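Local coordinates for oxidoreductase, 2OG-Fe oxygenase family protein, putative, expressed (Oryza sativa subsp. japonica, PDB 5XOI) that is probably an iron(II)- and 2-oxoglutarate-dependent dioxygenase of the AlkB family, here captured as its oxygenase domain with manganese in the metal site, at residues A[24-29]-A[211-216]; A[95-100]-A[187-192]; A[160-165]-A[207-212]. All coordinates share one frame; numbering follows the deposited sequence.

Contact 1. Residues A[24-29]-A[211-216]; sequences DQVDII and NWLTDE
Q25, V26 and I29 of helix 22-37 meet W212, L213 and E216 of the short helix 211-217 in a helix-helix packing on the outside of the AlkB oxygenase domain, where helix 22-37 also lies against strands 155-161 and 223-229 of the large sheet. The two short axes come within 10.0 Å and cross at -41°. L213 is the middle of the contact: its CD1 sits 4.0 Å from CG2 of V26 as the two side chains slide past each other in opposite directions, and CG1 of I29 adds a more distant contact to the same methyl. L213 holds CG anti to the backbone N (chi1 -179°); of its two methyls CD1 turns to V26 and CD2 lies 3.5 Å from OE1 of Q25. The indole of W212 comes in edge first. Its CH2 corner lies 3.9 Å from NE2 of Q25, the amide plane turned 70° from the ring, while CZ3 is 4.0 Å from CG2 of V26. E216 crosses V26 at about a right angle, with OE1 3.9 Å from that same CG2. No hydrogen bond spans the pair of helices, and the polar ends look elsewhere: OE1 of Q25 is bonded to S184, NE2 to the carbonyl of L20, and OE1 of E216 to H22, whose ring also stacks on W212. The contact itself therefore rests on van der Waals packing, with the Q25 amide held by its outside bonds, buried but satisfied, so it can lie against leucine and indole without a polar partner on helix 211-217.

Contact 2. Residues A[95-100]-A[187-192]; sequences DAIQAS and VLIFGG
Helix 95-100 passes over strand 187-190 at -70°, its axis 9.6 Å from that of the strand, with A96 facing V187 and I97 facing I189 as the nearest CA pairs. I189 does most of the work. Its CG1 is anti to the carbonyl carbon (chi1 -57°) and CD1 follows in an extended chain (chi2 -175°), which sends that one methyl out to the helix. There CD1 meets three residues: it is 4.0 Å from CB of A96, the same distance from CG1 of I97, whose side chain crosses it at about a right angle, and 3.4 Å from OG of S100. The carbonyl O of A96 is close as well, 3.7 Å from CD1. Two residues earlier on the strand, CG1 of V187 touches the same CB of A96 at 3.9 Å. The hydroxyl of S100 is turned back on its own helix, where OG donates to O of A96 over 2.9 Å. That oxygen also takes the backbone N-H of S100, and the two donors reach it from opposite faces of the carbonyl plane. An alanine in place of S100 would probably cost the A96 carbonyl its second donor and open a small gap beside the I189 methyl. Around this centre S100 also touches V14 and L16 of strand 13-16, and V187 and I189 both rest on V156 of strand 155-161. A helix laid across one face of the large antiparallel sheet, with small residues towards it and branched aliphatic strand residues between, belongs to the double-stranded beta-helix (jelly-roll) fold of 2-oxoglutarate oxygenases; on the strand's other face F190 meets the metal ligand H199.

Contact 3. Residues A[160-165]-A[207-212]; sequences LGDTAE and KTAPNW
D162 and T208 carry the tight side of this contact, where the turn between strands 155-161 and 163-169 meets the loop leading into helix 211-217. OD1 of D162 is gripped by two backbone N-H groups in succession: A209 N, at 3.0 Å, meets the anti lone pair of OD1, whereas T208 N, at 3.1 Å, comes from above the carboxylate plane, 44° out of it. A return bond runs the other way. OG1 of T208 accepts from T163 N at 2.8 Å and a nearly straight 168°; chi1 of 45° puts this hydroxyl oxygen between the backbone N and the carbonyl carbon. The same OG1 is bonded to the carbonyl of K205. CB of A209 presses against the backbone of G161, 3.4 Å from its C, and A209 CA makes a CH-O contact with G161 O. The positive phi at G161, where a side chain would run into the carbonyl O of L160, suits glycine and lets the chain swing between strands: in this double-stranded beta-helix domain strand 155-161 belongs to the large sheet and strand 163-169 to the small one. The D162 side chain is about 4 Å from that of R223, which binds 2-oxoglutarate and succinate in other structures of this protein, and the nearby guanidinium would probably favour a charged carboxylate. Towards solvent the fit slackens. K207 starts its side chain away from the strands, and a water links its backbone to D162, donating to OD2 at 2.7 Å and accepting from K207 N at 2.9 Å. At the other end P210, the N-cap of the helix, brings CD only to 4.1 Å from G161 O.

From the N terminus, helix 22-37 comes first, and contact 1 closes the longest loop by returning to it from helix 211-217, 182 residues later. Contact 2, from helix 87-106 to strand 187-190, falls wholly within that span. Contact 3 starts inside contact 2's loop, at 160-165, and ends beyond it at 207-212, so these two cross. Contacts 1 and 3 finish on the same piece of chain, sharing N211 and W212, and they touch through L160, packed on Q25, I28 and I29. Contact 2 stands apart, about 21 Å centre to centre from contact 3, yet strands 187-190 and 155-161 are neighbours in the large sheet.

Contact 1. Residues A[24-29]-A[211-216]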
ATOM      1  N   ASP A  24      16.504  -3.882  -1.849  1.00 25.38           N
ATOM      2  CA  ASP A  24      15.353  -3.128  -2.328  1.00 20.06           C
ATOM      3  C   ASP A  24      14.660  -2.392  -1.193  1.00 22.67           C
ATOM      4  O   ASP A  24      14.229  -1.251  -1.375  1.00 21.83           O
ATOM      5  CB  ASP A  24      14.368  -4.049  -3.036  1.00 23.40           C
ATOM      6  CG  ASP A  24      14.923  -4.581  -4.332  1.00 30.00           C
ATOM      7  OD1 ASP A  24      15.816  -3.910  -4.901  1.00 33.45           O
ATOM      8  OD2 ASP A  24      14.475  -5.654  -4.775  1.00 32.00           O
ATOM      9  N   GLN A  25      14.520  -3.034  -0.027  1.00 20.26           N
ATOM     10  CA  GLN A  25      13.949  -2.344   1.130  1.00 22.31           C
ATOM     11  C   GLN A  25      14.803  -1.145   1.512  1.00 19.57           C
ATOM     12  O   GLN A  25      14.290  -0.048   1.770  1.00 19.81           O
ATOM     13  CB  GLN A  25      13.822  -3.307   2.314  1.00 18.87           C
ATOM     14  CG  GLN A  25      12.732  -4.355   2.177  1.00 21.47           C
ATOM     15  CD  GLN A  25      12.499  -5.118   3.467  1.00 28.16           C
ATOM     16  OE1 GLN A  25      12.195  -4.529   4.511  1.00 24.86           O
ATOM     17  NE2 GLN A  25      12.641  -6.439   3.404  1.00 27.03           N
ATOM     18  N   VAL A  26      16.120  -1.332   1.554  1.00 17.76           N
ATOM     19  CA  VAL A  26      16.994  -0.206   1.866  1.00 22.06           C
ATOM     20  C   VAL A  26      16.843   0.884   0.817  1.00 20.41           C
ATOM     21  O   VAL A  26      16.744   2.074   1.142  1.00 20.80           O
ATOM     22  CB  VAL A  26      18.449  -0.678   1.985  1.00 21.00           C
ATOM     23  CG1 VAL A  26      19.368   0.514   2.245  1.00 22.36           C
ATOM     24  CG2 VAL A  26      18.558  -1.710   3.084  1.00 16.45           C
ATOM     25  N   ASP A  27      16.807   0.490  -0.457  1.00 18.85           N
ATOM     26  CA  ASP A  27      16.701   1.461  -1.536  1.00 23.97           C
ATOM     27  C   ASP A  27      15.376   2.206  -1.468  1.00 15.71           C
ATOM     28  O   ASP A  27      15.325   3.414  -1.723  1.00 22.34           O
ATOM     29  CB  ASP A  27      16.854   0.748  -2.881  1.00 25.91           C
ATOM     30  CG  ASP A  27      16.859   1.699  -4.058  1.00 32.44           C
ATOM     31  OD1 ASP A  27      17.524   2.752  -3.984  1.00 37.00           O
ATOM     32  OD2 ASP A  27      16.211   1.372  -5.073  1.00 37.22           O
ATOM     33  N   ILE A  28      14.299   1.496  -1.118  1.00 16.91           N
ATOM     34  CA  ILE A  28      12.982   2.123  -1.051  1.00 19.60           C
ATOM     35  C   ILE A  28      12.951   3.162   0.062  1.00 20.48           C
ATOM     36  O   ILE A  28      12.466   4.279  -0.133  1.00 19.14           O
ATOM     37  CB  ILE A  28      11.879   1.064  -0.867  1.00 18.18           C
ATOM     38  CG1 ILE A  28      11.677   0.268  -2.159  1.00 21.43           C
ATOM     39  CG2 ILE A  28      10.566   1.730  -0.467  1.00 21.24           C
ATOM     40  CD1 ILE A  28      11.009  -1.070  -1.938  1.00 23.71           C
ATOM     41  N   ILE A  29      13.492   2.813   1.236  1.00 19.22           N
ATOM     42  CA  ILE A  29      13.567   3.761   2.347  1.00 18.41           C
ATOM     43  C   ILE A  29      14.406   4.968   1.959  1.00 21.77           C
ATOM     44  O   ILE A  29      14.007   6.117   2.172  1.00 16.40           O
ATOM     45  CB  ILE A  29      14.142   3.084   3.607  1.00 15.61           C
ATOM     46  CG1 ILE A  29      13.252   1.925   4.082  1.00 21.04           C
ATOM     47  CG2 ILE A  29      14.380   4.136   4.717  1.00 15.95           C
ATOM     48  CD1 ILE A  29      11.906   2.352   4.614  1.00 29.89           C
ATOM     49  N   ASN A 211      16.437  -5.256  12.662  1.00 18.82           N
ATOM     50  CA  ASN A 211      17.590  -4.459  13.069  1.00 21.84           C
ATOM     51  C   ASN A 211      18.444  -4.059  11.874  1.00 22.17           C
ATOM     52  O   ASN A 211      18.926  -2.924  11.800  1.00 22.46           O
ATOM     53  CB  ASN A 211      18.430  -5.239  14.079  1.00 22.46           C
ATOM     54  CG  ASN A 211      19.653  -4.465  14.547  1.00 35.55           C
ATOM     55  OD1 ASN A 211      20.794  -4.862  14.293  1.00 39.27           O
ATOM     56  ND2 ASN A 211      19.417  -3.356  15.237  1.00 34.23           N
ATOM     57  N   TRP A 212      18.655  -4.979  10.932  1.00 21.48           N
ATOM     58  CA  TRP A 212      19.503  -4.656   9.787  1.00 22.22           C
ATOM     59  C   TRP A 212      18.911  -3.518   8.965  1.00 21.40           C
ATOM     60  O   TRP A 212      19.651  -2.678   8.440  1.00 22.75           O
ATOM     61  CB  TRP A 212      19.721  -5.899   8.918  1.00 23.86           C
ATOM     62  CG  TRP A 212      18.466  -6.453   8.323  1.00 19.55           C
ATOM     63  CD1 TRP A 212      17.701  -7.460   8.823  1.00 19.74           C
ATOM     64  CD2 TRP A 212      17.834  -6.032   7.106  1.00 21.68           C
ATOM     65  NE1 TRP A 212      16.627  -7.697   7.996  1.00 24.37           N
ATOM     66  CE2 TRP A 212      16.689  -6.834   6.932  1.00 21.49           C
ATOM     67  CE3 TRP A 212      18.135  -5.064   6.141  1.00 23.44           C
ATOM     68  CZ2 TRP A 212      15.830  -6.684   5.846  1.00 27.38           C
ATOM     69  CZ3 TRP A 212      17.284  -4.924   5.056  1.00 25.89           C
ATOM     70  CH2 TRP A 212      16.146  -5.733   4.920  1.00 25.61           C
ATOM     71  N   LEU A 213      17.583  -3.454   8.860  1.00 18.68           N
ATOM     72  CA  LEU A 213      16.969  -2.384   8.082  1.00 20.66           C
ATOM     73  C   LEU A 213      17.045  -1.052   8.817  1.00 23.07           C
ATOM     74  O   LEU A 213      17.374  -0.019   8.219  1.00 25.12           O
ATOM     75  CB  LEU A 213      15.517  -2.742   7.767  1.00 21.92           C
ATOM     76  CG  LEU A 213      14.777  -1.703   6.925  1.00 23.22           C
ATOM     77  CD1 LEU A 213      15.510  -1.501   5.602  1.00 24.09           C
ATOM     78  CD2 LEU A 213      13.324  -2.116   6.704  1.00 18.82           C
ATOM     79  N   THR A 214      16.738  -1.054  10.116  1.00 17.87           N
ATOM     80  CA  THR A 214      16.879   0.165  10.906  1.00 19.32           C
ATOM     81  C   THR A 214      18.299   0.700  10.819  1.00 20.35           C
ATOM     82  O   THR A 214      18.509   1.913  10.682  1.00 23.42           O
ATOM     83  CB  THR A 214      16.509  -0.123  12.361  1.00 26.21           C
ATOM     84  OG1 THR A 214      15.134  -0.526  12.426  1.00 28.91           O
ATOM     85  CG2 THR A 214      16.723   1.112  13.222  1.00 30.51           C
ATOM     86  N   ASP A 215      19.284  -0.203  10.856  1.00 16.15           N
ATOM     87  CA  ASP A 215      20.692   0.184  10.875  1.00 21.01           C
ATOM     88  C   ASP A 215      21.166   0.647   9.504  1.00 24.57           C
ATOM     89  O   ASP A 215      21.831   1.679   9.386  1.00 27.92           O
ATOM     90  CB  ASP A 215      21.552  -0.990  11.345  1.00 26.07           C
ATOM     91  CG  ASP A 215      21.644  -1.093  12.856  1.00 43.31           C
ATOM     92  OD1 ASP A 215      20.954  -0.326  13.564  1.00 48.65           O
ATOM     93  OD2 ASP A 215      22.410  -1.955  13.335  1.00 47.41           O
ATOM     94  N   GLU A 216      20.868  -0.125   8.457  1.00 19.89           N
ATOM     95  CA  GLU A 216      21.415   0.210   7.147  1.00 21.21           C
ATOM     96  C   GLU A 216      20.689   1.391   6.521  1.00 22.77           C
ATOM     97  O   GLU A 216      21.320   2.242   5.884  1.00 25.94           O
ATOM     98  CB  GLU A 216      21.365  -1.009   6.229  1.00 21.63           C
ATOM     99  CG  GLU A 216      22.258  -2.152   6.698  1.00 28.28           C
ATOM    100  CD  GLU A 216      22.239  -3.335   5.756  1.00 33.75           C
ATOM    101  OE1 GLU A 216      21.887  -3.138   4.570  1.00 27.36           O
ATOM    102  OE2 GLU A 216      22.585  -4.456   6.202  1.00 39.61           O
TER

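Contact 2. Residues A[95-100]-A[187-192]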
ATOM      1  N   ASP A  95       6.311  -7.536 -10.745  1.00 17.34           N
ATOM      2  CA  ASP A  95       6.801  -8.837 -10.288  1.00 18.43           C
ATOM      3  C   ASP A  95       5.870  -9.439  -9.238  1.00 20.44           C
ATOM      4  O   ASP A  95       5.621 -10.653  -9.235  1.00 17.71           O
ATOM      5  CB  ASP A  95       8.213  -8.700  -9.705  1.00 18.25           C
ATOM      6  CG  ASP A  95       9.280  -8.470 -10.770  1.00 27.23           C
ATOM      7  OD1 ASP A  95       8.992  -8.613 -11.973  1.00 26.48           O
ATOM      8  OD2 ASP A  95      10.420  -8.138 -10.388  1.00 29.44           O
ATOM      9  N   ALA A  96       5.365  -8.603  -8.323  1.00 16.83           N
ATOM     10  CA  ALA A  96       4.460  -9.090  -7.285  1.00 18.51           C
ATOM     11  C   ALA A  96       3.170  -9.628  -7.887  1.00 17.09           C
ATOM     12  O   ALA A  96       2.660 -10.670  -7.456  1.00 18.46           O
ATOM     13  CB  ALA A  96       4.161  -7.967  -6.288  1.00 18.74           C
ATOM     14  N   ILE A  97       2.629  -8.926  -8.883  1.00 15.65           N
ATOM     15  CA  ILE A  97       1.443  -9.405  -9.583  1.00 17.18           C
ATOM     16  C   ILE A  97       1.747 -10.710 -10.303  1.00 16.07           C
ATOM     17  O   ILE A  97       0.976 -11.672 -10.227  1.00 20.92           O
ATOM     18  CB  ILE A  97       0.926  -8.326 -10.548  1.00 15.92           C
ATOM     19  CG1 ILE A  97       0.450  -7.112  -9.743  1.00 16.74           C
ATOM     20  CG2 ILE A  97      -0.222  -8.864 -11.382  1.00 20.44           C
ATOM     21  CD1 ILE A  97       0.135  -5.924 -10.607  1.00 16.80           C
ATOM     22  N   GLN A  98       2.873 -10.758 -11.015  1.00 15.23           N
ATOM     23  CA  GLN A  98       3.252 -11.988 -11.707  1.00 17.04           C
ATOM     24  C   GLN A  98       3.385 -13.151 -10.729  1.00 19.60           C
ATOM     25  O   GLN A  98       2.900 -14.260 -10.991  1.00 17.99           O
ATOM     26  CB  GLN A  98       4.562 -11.775 -12.467  1.00 23.80           C
ATOM     27  CG  GLN A  98       4.403 -11.161 -13.844  1.00 31.91           C
ATOM     28  CD  GLN A  98       5.665 -11.298 -14.690  1.00 46.34           C
ATOM     29  OE1 GLN A  98       6.770 -11.438 -14.160  1.00 49.92           O
ATOM     30  NE2 GLN A  98       5.499 -11.280 -16.012  1.00 52.38           N
ATOM     31  N   ALA A  99       4.035 -12.919  -9.588  1.00 16.16           N
ATOM     32  CA  ALA A  99       4.182 -13.983  -8.604  1.00 16.44           C
ATOM     33  C   ALA A  99       2.833 -14.398  -8.041  1.00 17.22           C
ATOM     34  O   ALA A  99       2.572 -15.593  -7.846  1.00 16.89           O
ATOM     35  CB  ALA A  99       5.122 -13.543  -7.476  1.00 18.55           C
ATOM     36  N   SER A 100       1.961 -13.425  -7.772  1.00 15.94           N
ATOM     37  CA  SER A 100       0.628 -13.748  -7.273  1.00 18.67           C
ATOM     38  C   SER A 100      -0.150 -14.592  -8.277  1.00 17.85           C
ATOM     39  O   SER A 100      -0.818 -15.562  -7.905  1.00 15.94           O
ATOM     40  CB  SER A 100      -0.132 -12.464  -6.955  1.00 20.64           C
ATOM     41  OG  SER A 100       0.471 -11.780  -5.876  1.00 19.93           O
ATOM     42  N   VAL A 187       4.362  -7.763   0.788  1.00 13.75           N
ATOM     43  CA  VAL A 187       3.591  -7.083  -0.248  1.00 13.58           C
ATOM     44  C   VAL A 187       2.198  -7.684  -0.245  1.00 18.25           C
ATOM     45  O   VAL A 187       2.050  -8.907  -0.279  1.00 16.79           O
ATOM     46  CB  VAL A 187       4.232  -7.205  -1.643  1.00 13.35           C
ATOM     47  CG1 VAL A 187       3.283  -6.641  -2.715  1.00 16.84           C
ATOM     48  CG2 VAL A 187       5.545  -6.459  -1.673  1.00 12.98           C
ATOM     49  N   LEU A 188       1.187  -6.828  -0.162  1.00 15.45           N
ATOM     50  CA  LEU A 188      -0.208  -7.249  -0.164  1.00 14.60           C
ATOM     51  C   LEU A 188      -0.857  -6.753  -1.448  1.00 14.83           C
ATOM     52  O   LEU A 188      -0.638  -5.607  -1.847  1.00 14.23           O
ATOM     53  CB  LEU A 188      -0.949  -6.674   1.049  1.00 13.92           C
ATOM     54  CG  LEU A 188      -2.453  -6.921   1.079  1.00 15.78           C
ATOM     55  CD1 LEU A 188      -2.734  -8.397   1.328  1.00 15.69           C
ATOM     56  CD2 LEU A 188      -3.103  -6.067   2.165  1.00 20.22           C
ATOM     57  N   ILE A 189      -1.639  -7.612  -2.102  1.00 14.00           N
ATOM     58  CA  ILE A 189      -2.364  -7.243  -3.316  1.00 14.38           C
ATOM     59  C   ILE A 189      -3.837  -7.539  -3.094  1.00 13.27           C
ATOM     60  O   ILE A 189      -4.182  -8.633  -2.651  1.00 18.14           O
ATOM     61  CB  ILE A 189      -1.848  -8.009  -4.550  1.00 13.13           C
ATOM     62  CG1 ILE A 189      -0.349  -7.774  -4.738  1.00 14.86           C
ATOM     63  CG2 ILE A 189      -2.616  -7.553  -5.800  1.00 13.39           C
ATOM     64  CD1 ILE A 189       0.216  -8.385  -5.993  1.00 19.07           C
ATOM     65  N   PHE A 190      -4.709  -6.569  -3.385  1.00 15.24           N
ATOM     66  CA  PHE A 190      -6.136  -6.862  -3.466  1.00 14.99           C
ATOM     67  C   PHE A 190      -6.720  -6.305  -4.762  1.00 15.19           C
ATOM     68  O   PHE A 190      -6.608  -5.107  -5.047  1.00 16.04           O
ATOM     69  CB  PHE A 190      -6.930  -6.391  -2.221  1.00 14.25           C
ATOM     70  CG  PHE A 190      -6.659  -4.970  -1.727  1.00 17.71           C
ATOM     71  CD1 PHE A 190      -5.563  -4.684  -0.913  1.00 18.24           C
ATOM     72  CD2 PHE A 190      -7.589  -3.959  -1.954  1.00 17.63           C
ATOM     73  CE1 PHE A 190      -5.357  -3.399  -0.405  1.00 16.24           C
ATOM     74  CE2 PHE A 190      -7.395  -2.676  -1.451  1.00 12.65           C
ATOM     75  CZ  PHE A 190      -6.271  -2.389  -0.683  1.00 15.31           C
ATOM     76  N   GLY A 191      -7.318  -7.189  -5.558  1.00 16.94           N
ATOM     77  CA  GLY A 191      -7.975  -6.794  -6.789  1.00 16.22           C
ATOM     78  C   GLY A 191      -9.117  -7.743  -7.090  1.00 16.98           C
ATOM     79  O   GLY A 191      -9.486  -8.558  -6.236  1.00 17.95           O
ATOM     80  N   GLY A 192      -9.689  -7.645  -8.288  1.00 20.74           N
ATOM     81  CA  GLY A 192     -10.822  -8.496  -8.597  1.00 20.68           C
ATOM     82  C   GLY A 192     -11.930  -8.292  -7.590  1.00 23.66           C
ATOM     83  O   GLY A 192     -12.249  -7.161  -7.193  1.00 20.84           O
TER

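Contact 3. Residues A[160-165]-A[207-212]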
ATOM      1  N   LEU A 160       7.122  -1.639   5.111  1.00 12.27           N
ATOM      2  CA  LEU A 160       8.511  -1.592   5.556  1.00 14.48           C
ATOM      3  C   LEU A 160       8.582  -1.013   6.960  1.00 15.86           C
ATOM      4  O   LEU A 160       7.840  -0.086   7.293  1.00 14.03           O
ATOM      5  CB  LEU A 160       9.396  -0.753   4.616  1.00 15.47           C
ATOM      6  CG  LEU A 160       9.491  -1.148   3.136  1.00 15.46           C
ATOM      7  CD1 LEU A 160       8.348  -0.549   2.333  1.00 24.35           C
ATOM      8  CD2 LEU A 160      10.819  -0.692   2.564  1.00 22.70           C
ATOM      9  N   GLY A 161       9.499  -1.546   7.771  1.00 14.19           N
ATOM     10  CA  GLY A 161       9.667  -1.039   9.125  1.00 16.34           C
ATOM     11  C   GLY A 161       8.881  -1.835  10.147  1.00 17.12           C
ATOM     12  O   GLY A 161       8.840  -3.066  10.084  1.00 15.93           O
ATOM     13  N   ASP A 162       8.268  -1.150  11.109  1.00 13.68           N
ATOM     14  CA  ASP A 162       7.452  -1.830  12.110  1.00 14.48           C
ATOM     15  C   ASP A 162       6.242  -2.518  11.479  1.00 13.36           C
ATOM     16  O   ASP A 162       5.689  -2.065  10.473  1.00 14.35           O
ATOM     17  CB  ASP A 162       6.970  -0.830  13.157  1.00 16.01           C
ATOM     18  CG  ASP A 162       8.084  -0.352  14.065  1.00 22.42           C
ATOM     19  OD1 ASP A 162       9.051  -1.122  14.303  1.00 17.95           O
ATOM     20  OD2 ASP A 162       7.982   0.798  14.552  1.00 18.49           O
ATOM     21  N   THR A 163       5.815  -3.605  12.111  1.00 13.70           N
ATOM     22  CA  THR A 163       4.660  -4.366  11.650  1.00 15.10           C
ATOM     23  C   THR A 163       3.370  -3.586  11.872  1.00 17.95           C
ATOM     24  O   THR A 163       3.199  -2.925  12.904  1.00 14.34           O
ATOM     25  CB  THR A 163       4.607  -5.691  12.402  1.00 16.17           C
ATOM     26  OG1 THR A 163       5.798  -6.440  12.114  1.00 16.76           O
ATOM     27  CG2 THR A 163       3.351  -6.502  12.025  1.00 16.95           C
ATOM     28  N   ALA A 164       2.460  -3.659  10.898  1.00 12.53           N
ATOM     29  CA  ALA A 164       1.114  -3.114  11.045  1.00 12.66           C
ATOM     30  C   ALA A 164       0.124  -4.243  11.283  1.00 17.48           C
ATOM     31  O   ALA A 164       0.237  -5.304  10.674  1.00 14.88           O
ATOM     32  CB  ALA A 164       0.684  -2.345   9.797  1.00 16.57           C
ATOM     33  N   GLU A 165      -0.841  -4.009  12.172  1.00 15.03           N
ATOM     34  CA  GLU A 165      -2.033  -4.842  12.269  1.00 13.58           C
ATOM     35  C   GLU A 165      -3.036  -4.288  11.256  1.00 13.41           C
ATOM     36  O   GLU A 165      -3.504  -3.156  11.401  1.00 15.26           O
ATOM     37  CB  GLU A 165      -2.577  -4.833  13.700  1.00 16.57           C
ATOM     38  CG  GLU A 165      -1.596  -5.463  14.695  1.00 22.65           C
ATOM     39  CD  GLU A 165      -2.112  -5.527  16.130  1.00 33.23           C
ATOM     40  OE1 GLU A 165      -3.344  -5.587  16.339  1.00 32.51           O
ATOM     41  OE2 GLU A 165      -1.269  -5.541  17.056  1.00 37.28           O
ATOM     42  N   LYS A 207       8.844  -1.548  17.813  1.00 16.24           N
ATOM     43  CA  LYS A 207      10.093  -2.298  17.962  1.00 22.58           C
ATOM     44  C   LYS A 207      10.046  -3.628  17.230  1.00 21.48           C
ATOM     45  O   LYS A 207      10.590  -4.627  17.712  1.00 19.22           O
ATOM     46  CB  LYS A 207      10.430  -2.544  19.435  1.00 25.18           C
ATOM     47  CG  LYS A 207      10.276  -1.324  20.305  1.00 34.75           C
ATOM     48  CD  LYS A 207      11.491  -0.456  20.210  1.00 38.03           C
ATOM     49  CE  LYS A 207      12.669  -1.084  20.935  1.00 32.90           C
ATOM     50  NZ  LYS A 207      13.874  -0.258  20.693  1.00 28.19           N
ATOM     51  N   THR A 208       9.388  -3.667  16.074  1.00 16.53           N
ATOM     52  CA  THR A 208       9.336  -4.891  15.287  1.00 16.59           C
ATOM     53  C   THR A 208      10.112  -4.805  13.982  1.00 20.48           C
ATOM     54  O   THR A 208      10.352  -5.846  13.357  1.00 21.57           O
ATOM     55  CB  THR A 208       7.876  -5.291  14.999  1.00 14.37           C
ATOM     56  OG1 THR A 208       7.119  -4.143  14.578  1.00 14.91           O
ATOM     57  CG2 THR A 208       7.237  -5.867  16.256  1.00 17.56           C
ATOM     58  N   ALA A 209      10.545  -3.616  13.579  1.00 15.19           N
ATOM     59  CA  ALA A 209      11.349  -3.473  12.370  1.00 17.99           C
ATOM     60  C   ALA A 209      12.653  -4.261  12.495  1.00 18.73           C
ATOM     61  O   ALA A 209      13.268  -4.280  13.566  1.00 17.19           O
ATOM     62  CB  ALA A 209      11.664  -1.999  12.105  1.00 22.63           C
ATOM     63  N   PRO A 210      13.102  -4.920  11.428  1.00 18.57           N
ATOM     64  CA  PRO A 210      14.356  -5.681  11.513  1.00 20.56           C
ATOM     65  C   PRO A 210      15.535  -4.766  11.808  1.00 22.18           C
ATOM     66  O   PRO A 210      15.634  -3.654  11.285  1.00 19.30           O
ATOM     67  CB  PRO A 210      14.478  -6.330  10.130  1.00 19.12           C
ATOM     68  CG  PRO A 210      13.106  -6.283   9.555  1.00 28.60           C
ATOM     69  CD  PRO A 210      12.444  -5.067  10.124  1.00 23.15           C
ATOM     70  N   ASN A 211      16.437  -5.256  12.662  1.00 18.82           N
ATOM     71  CA  ASN A 211      17.590  -4.459  13.069  1.00 21.84           C
ATOM     72  C   ASN A 211      18.444  -4.059  11.874  1.00 22.17           C
ATOM     73  O   ASN A 211      18.926  -2.924  11.800  1.00 22.46           O
ATOM     74  CB  ASN A 211      18.430  -5.239  14.079  1.00 22.46           C
ATOM     75  CG  ASN A 211      19.653  -4.465  14.547  1.00 35.55           C
ATOM     76  OD1 ASN A 211      20.794  -4.862  14.293  1.00 39.27           O
ATOM     77  ND2 ASN A 211      19.417  -3.356  15.237  1.00 34.23           N
ATOM     78  N   TRP A 212      18.655  -4.979  10.932  1.00 21.48           N
ATOM     79  CA  TRP A 212      19.503  -4.656   9.787  1.00 22.22           C
ATOM     80  C   TRP A 212      18.911  -3.518   8.965  1.00 21.40           C
ATOM     81  O   TRP A 212      19.651  -2.678   8.440  1.00 22.75           O
ATOM     82  CB  TRP A 212      19.721  -5.899   8.918  1.00 23.86           C
ATOM     83  CG  TRP A 212      18.466  -6.453   8.323  1.00 19.55           C
ATOM     84  CD1 TRP A 212      17.701  -7.460   8.823  1.00 19.74           C
ATOM     85  CD2 TRP A 212      17.834  -6.032   7.106  1.00 21.68           C
ATOM     86  NE1 TRP A 212      16.627  -7.697   7.996  1.00 24.37           N
ATOM     87  CE2 TRP A 212      16.689  -6.834   6.932  1.00 21.49           C
ATOM     88  CE3 TRP A 212      18.135  -5.064   6.141  1.00 23.44           C
ATOM     89  CZ2 TRP A 212      15.830  -6.684   5.846  1.00 27.38           C
ATOM     90  CZ3 TRP A 212      17.284  -4.924   5.056  1.00 25.89           C
ATOM     91  CH2 TRP A 212      16.146  -5.733   4.920  1.00 25.61           C
TER
HETATM   92  O   HOH W   1       9.194   1.239  16.928  1.00 35.97           O